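Local coordinates for ATP-citrate lyase beta-subunit (Chlorobium limicola, PDB 6HXJ), which probably cleaves citrate, within ATP-citrate lyase, using coenzyme A and ATP to give acetyl-CoA, oxaloacetate, ADP and phosphate, at residues I18-N22 against F201-D205; L119-H123 against A158-G162. All blocks are in the same frame, centred on the assembly; numbering follows the deposited sequence.

Contact 1: residues I18-N22 against F201-D205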
loop_
_atom_site.group_PDB
_atom_site.type_symbol
_atom_site.label_atom_id
_atom_site.label_comp_id
_atom_site.label_asym_id
_atom_site.label_seq_id
_atom_site.Cartn_x
_atom_site.Cartn_y
_atom_site.Cartn_z
ATOM N N ILE A 18 0.722 -53.744 45.690
ATOM C CA ILE A 18 0.144 -55.083 45.713
ATOM C C ILE A 18 1.304 -56.069 45.811
ATOM O O ILE A 18 2.243 -55.992 45.005
ATOM C CB ILE A 18 -0.774 -55.346 44.501
ATOM C CG1 ILE A 18 -1.975 -54.386 44.506
ATOM C CG2 ILE A 18 -1.204 -56.823 44.434
ATOM C CD1 ILE A 18 -2.767 -54.359 43.226
ATOM N N PRO A 19 1.273 -56.964 46.824
ATOM C CA PRO A 19 2.375 -57.913 47.006
ATOM C C PRO A 19 2.709 -58.701 45.751
ATOM O O PRO A 19 1.861 -59.419 45.245
ATOM C CB PRO A 19 1.857 -58.800 48.129
ATOM C CG PRO A 19 0.922 -57.941 48.900
ATOM C CD PRO A 19 0.229 -57.148 47.856
ATOM N N VAL A 20 3.901 -58.498 45.203
ATOM C CA VAL A 20 4.324 -59.184 43.982
ATOM C C VAL A 20 5.745 -59.724 44.148
ATOM O O VAL A 20 6.596 -59.024 44.709
ATOM C CB VAL A 20 4.204 -58.292 42.709
ATOM C CG1 VAL A 20 2.758 -57.930 42.406
ATOM C CG2 VAL A 20 5.062 -57.046 42.822
ATOM N N PRO A 21 6.033 -60.936 43.625
ATOM C CA PRO A 21 7.393 -61.463 43.705
ATOM C C PRO A 21 8.354 -60.630 42.871
ATOM O O PRO A 21 7.963 -60.078 41.836
ATOM C CB PRO A 21 7.250 -62.865 43.118
ATOM C CG PRO A 21 6.086 -62.791 42.230
ATOM C CD PRO A 21 5.148 -61.871 42.910
ATOM N N ASN A 22 9.605 -60.530 43.335
ATOM C CA ASN A 22 10.635 -59.792 42.617
ATOM C C ASN A 22 10.802 -60.445 41.263
ATOM O O ASN A 22 10.865 -61.668 41.165
ATOM C CB ASN A 22 11.947 -59.764 43.389
ATOM C CG ASN A 22 11.858 -59.070 44.730
ATOM O OD1 ASN A 22 11.146 -58.073 44.902
ATOM N ND2 ASN A 22 12.559 -59.602 45.726
ATOM N N PHE A 201 2.800 -61.664 51.750
ATOM C CA PHE A 201 1.921 -62.049 50.655
ATOM C C PHE A 201 2.602 -61.799 49.297
ATOM O O PHE A 201 3.482 -60.939 49.193
ATOM C CB PHE A 201 0.628 -61.234 50.724
ATOM C CG PHE A 201 -0.416 -61.649 51.732
ATOM C CD1 PHE A 201 -0.392 -61.148 53.027
ATOM C CD2 PHE A 201 -1.483 -62.462 51.360
ATOM C CE1 PHE A 201 -1.387 -61.490 53.944
ATOM C CE2 PHE A 201 -2.478 -62.806 52.280
ATOM C CZ PHE A 201 -2.418 -62.322 53.566
ATOM N N ALA A 202 2.187 -62.545 48.260
ATOM C CA ALA A 202 2.676 -62.408 46.886
ATOM C C ALA A 202 1.628 -62.865 45.886
ATOM O O ALA A 202 1.029 -63.929 46.039
ATOM C CB ALA A 202 3.964 -63.196 46.672
ATOM N N ALA A 203 1.426 -62.055 44.843
ATOM C CA ALA A 203 0.528 -62.342 43.728
ATOM C C ALA A 203 1.362 -63.136 42.745
ATOM O O ALA A 203 2.244 -62.565 42.097
ATOM C CB ALA A 203 0.060 -61.048 43.089
ATOM N N LEU A 204 1.167 -64.458 42.706
ATOM C CA LEU A 204 1.985 -65.314 41.853
ATOM C C LEU A 204 1.611 -65.247 40.363
ATOM O O LEU A 204 2.510 -64.992 39.555
ATOM C CB LEU A 204 2.015 -66.751 42.381
ATOM C CG LEU A 204 3.320 -67.218 43.023
ATOM C CD1 LEU A 204 3.850 -66.234 44.067
ATOM C CD2 LEU A 204 3.159 -68.592 43.606
ATOM N N ASP A 205 0.313 -65.458 39.991
ATOM C CA ASP A 205 -0.141 -65.406 38.587
ATOM C C ASP A 205 -1.065 -64.236 38.386
ATOM O O ASP A 205 -2.195 -64.243 38.877
ATOM C CB ASP A 205 -0.824 -66.711 38.126
ATOM C CG ASP A 205 0.070 -67.943 38.060
ATOM O OD1 ASP A 205 1.156 -67.865 37.427
ATOM O OD2 ASP A 205 -0.348 -69.011 38.573
#
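Leaving helix 6-15, the chain runs extended from Ile18 to Asn22 and crosses the opening residues, 201-203, of strand 200-210. Ile18 barely touches it; its side chain leads away to Phe13 of helix 6-15 and Arg174 of helix 163-181. The CA atoms come nearest at Pro19 and Ala202, 4.5 Å apart. The Pro19 carbonyl accepts the one hydrogen bond across the segments, from Ala203 N to Pro19 O at 2.7 Å, and also receives a CA-H...O contact from Ala202 CA at 3.5 Å, while Pro19 CB rests 3.8 Å from Phe201 CB. The Phe201 ring itself turns off toward Ile164, Arg167 and Ile171 of helix 163-181. Ala202 and Leu204 pair through their backbones with Val193 and Pro191 of strand 184-195, so Ala203 N points to the opposite edge, where the loop docks. In this ATP-grasp domain the loop joins helix 6-15 to strand 23-25 of the small three-stranded sheet, and here it meets the large antiparallel one. Val20 has its CA-CB bond turned away and its side chain against Phe13 and Asn14, yet Val20 CG1 comes within 4.2 Å of Ala203 CB. Pro21 has no N-H to offer Ala203 O: its ring carbon CD lies 3.1 Å from that oxygen, with Pro21 N 4.4 Å from Ala203 O, so no second main-chain bond forms at this pair. Pro21 CD also meets Ala202 CB at 4.2 Å, and Pro21 CG reaches Leu204 CD1 at 4.5 Å. Asn22 is out of reach and bonds through its backbone to Glu97, whereas Asp205 forms a salt bridge with Lys50.

Contact 2: residues L119-H123 against A158-G162; sequences LISKH and AGFEG
Here the end of strand 115-121, in the large antiparallel sheet of the ATP-grasp domain, packs against the loop between helices 148-158 and 163-181. The touching parts run 56° apart, with Ser121 CA and Ala158 CA nearest at 6.2 Å. Residues 119-121 are extended; Lys122 leaves the strand at phi/psi -85/-21. Opposite, Ala158 is helical and Gly159, the first residue past that helix, has positive phi (136/6), the usual glycine terminator of a helix; a CB there would jam against the preceding carbonyl and crowd Lys122 CD. Phe160 and Glu161 are extended, and Gly162 is the N-cap of the next helix. Ile120 (chi1 t, chi2 t) points toward the turn, CG2 4.2 Å from Ala158 CB and CG1 4.2 Å from Phe160 CE1. Phe160 (chi1 m, chi2 91°) reaches inward, edge-to-face with Phe105 and against Val168. Ser121 points away and hydrogen-bonds Ser134. Lys122 (chi1 -142°, then t, t, t) lies across the Phe160 face, its CG 3.9 Å from the ring centroid in a CH-pi contact. The side chain ends with Lys122 NZ in a salt bridge to Glu161 OE2 at 3.2 Å and a hydrogen bond to Gly159 O at 2.8 Å.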
loop_
_atom_site.group_PDB
_atom_site.type_symbol
_atom_site.label_atom_id
_atom_site.label_comp_id
_atom_site.label_asym_id
_atom_site.label_seq_id
_atom_site.Cartn_x
_atom_site.Cartn_y
_atom_site.Cartn_z
ATOM N N LEU A 119 -14.411 -61.315 43.521
ATOM C CA LEU A 119 -14.590 -62.716 43.885
ATOM C C LEU A 119 -13.390 -63.101 44.735
ATOM O O LEU A 119 -12.250 -62.790 44.373
ATOM C CB LEU A 119 -14.720 -63.616 42.632
ATOM C CG LEU A 119 -16.127 -63.745 42.020
ATOM C CD1 LEU A 119 -16.546 -62.493 41.325
ATOM C CD2 LEU A 119 -16.183 -64.866 41.020
ATOM N N ILE A 120 -13.649 -63.717 45.895
ATOM C CA ILE A 120 -12.594 -64.135 46.812
ATOM C C ILE A 120 -12.738 -65.612 47.208
ATOM O O ILE A 120 -13.838 -66.091 47.455
ATOM C CB ILE A 120 -12.489 -63.174 48.039
ATOM C CG1 ILE A 120 -11.159 -63.367 48.791
ATOM C CG2 ILE A 120 -13.715 -63.249 48.990
ATOM C CD1 ILE A 120 -10.862 -62.296 49.729
ATOM N N SER A 121 -11.623 -66.324 47.282
ATOM C CA SER A 121 -11.640 -67.718 47.726
ATOM C C SER A 121 -10.428 -68.035 48.573
ATOM O O SER A 121 -9.343 -67.506 48.337
ATOM C CB SER A 121 -11.711 -68.679 46.545
ATOM O OG SER A 121 -12.082 -69.971 46.991
ATOM N N LYS A 122 -10.612 -68.907 49.557
ATOM C CA LYS A 122 -9.527 -69.374 50.425
ATOM C C LYS A 122 -8.811 -70.546 49.743
ATOM O O LYS A 122 -7.666 -70.839 50.077
ATOM C CB LYS A 122 -10.091 -69.797 51.785
ATOM C CG LYS A 122 -9.204 -69.425 52.962
ATOM C CD LYS A 122 -9.855 -69.779 54.297
ATOM C CE LYS A 122 -8.867 -69.702 55.434
ATOM N NZ LYS A 122 -9.349 -70.437 56.632
ATOM N N HIS A 123 -9.507 -71.201 48.792
ATOM C CA HIS A 123 -9.023 -72.329 48.002
ATOM C C HIS A 123 -8.415 -71.860 46.700
ATOM O O HIS A 123 -9.035 -71.971 45.642
ATOM C CB HIS A 123 -10.153 -73.330 47.726
ATOM C CG HIS A 123 -10.643 -74.015 48.953
ATOM N ND1 HIS A 123 -9.846 -74.908 49.648
ATOM C CD2 HIS A 123 -11.839 -73.916 49.575
ATOM C CE1 HIS A 123 -10.581 -75.320 50.667
ATOM N NE2 HIS A 123 -11.789 -74.750 50.662
ATOM N N ALA A 158 -15.491 -65.715 53.680
ATOM C CA ALA A 158 -14.798 -66.750 52.922
ATOM C C ALA A 158 -14.202 -67.820 53.833
ATOM O O ALA A 158 -14.234 -68.996 53.477
ATOM C CB ALA A 158 -13.729 -66.134 52.034
ATOM N N GLY A 159 -13.710 -67.413 55.003
ATOM C CA GLY A 159 -13.105 -68.306 55.982
ATOM C C GLY A 159 -11.827 -67.756 56.579
ATOM O O GLY A 159 -11.162 -68.448 57.350
ATOM N N PHE A 160 -11.476 -66.498 56.249
ATOM C CA PHE A 160 -10.266 -65.831 56.753
ATOM C C PHE A 160 -10.429 -65.372 58.205
ATOM O O PHE A 160 -11.426 -64.742 58.547
ATOM C CB PHE A 160 -9.854 -64.670 55.834
ATOM C CG PHE A 160 -9.448 -65.125 54.453
ATOM C CD1 PHE A 160 -10.382 -65.208 53.425
ATOM C CD2 PHE A 160 -8.137 -65.497 54.184
ATOM C CE1 PHE A 160 -10.013 -65.658 52.157
ATOM C CE2 PHE A 160 -7.772 -65.941 52.916
ATOM C CZ PHE A 160 -8.709 -66.018 51.910
ATOM N N GLU A 161 -9.464 -65.709 59.052
ATOM C CA GLU A 161 -9.517 -65.390 60.473
ATOM C C GLU A 161 -8.555 -64.322 60.964
ATOM O O GLU A 161 -7.377 -64.334 60.601
ATOM C CB GLU A 161 -9.177 -66.632 61.301
ATOM C CG GLU A 161 -10.131 -67.788 61.062
ATOM C CD GLU A 161 -9.472 -69.137 60.836
ATOM O OE1 GLU A 161 -8.927 -69.704 61.811
ATOM O OE2 GLU A 161 -9.535 -69.646 59.693
ATOM N N GLY A 162 -9.088 -63.415 61.788
ATOM C CA GLY A 162 -8.388 -62.318 62.460
ATOM C C GLY A 162 -7.418 -61.500 61.625
ATOM O O GLY A 162 -7.842 -60.797 60.700
#

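How the contacts relate
Both contacts reach the large antiparallel sheet of the ATP-grasp domain, their centres about 17 Å apart and their nearest atoms about 6 Å apart without touching. Contact 2 is nested within the long chain loop closed by contact 1. Helix 163-181 connects them: it receives Ile18 and Phe201 from contact 1, Ile120 and Phe160 from contact 2. Each contact is only partly buried. The difference lies in chemistry: contact 1 is made largely by backbone and proline rings, with one main-chain hydrogen bond, whereas contact 2 relies mainly on side chains, an apolar interior at Ile120 and Phe160 giving way to a lysine-glutamate pair toward solvent.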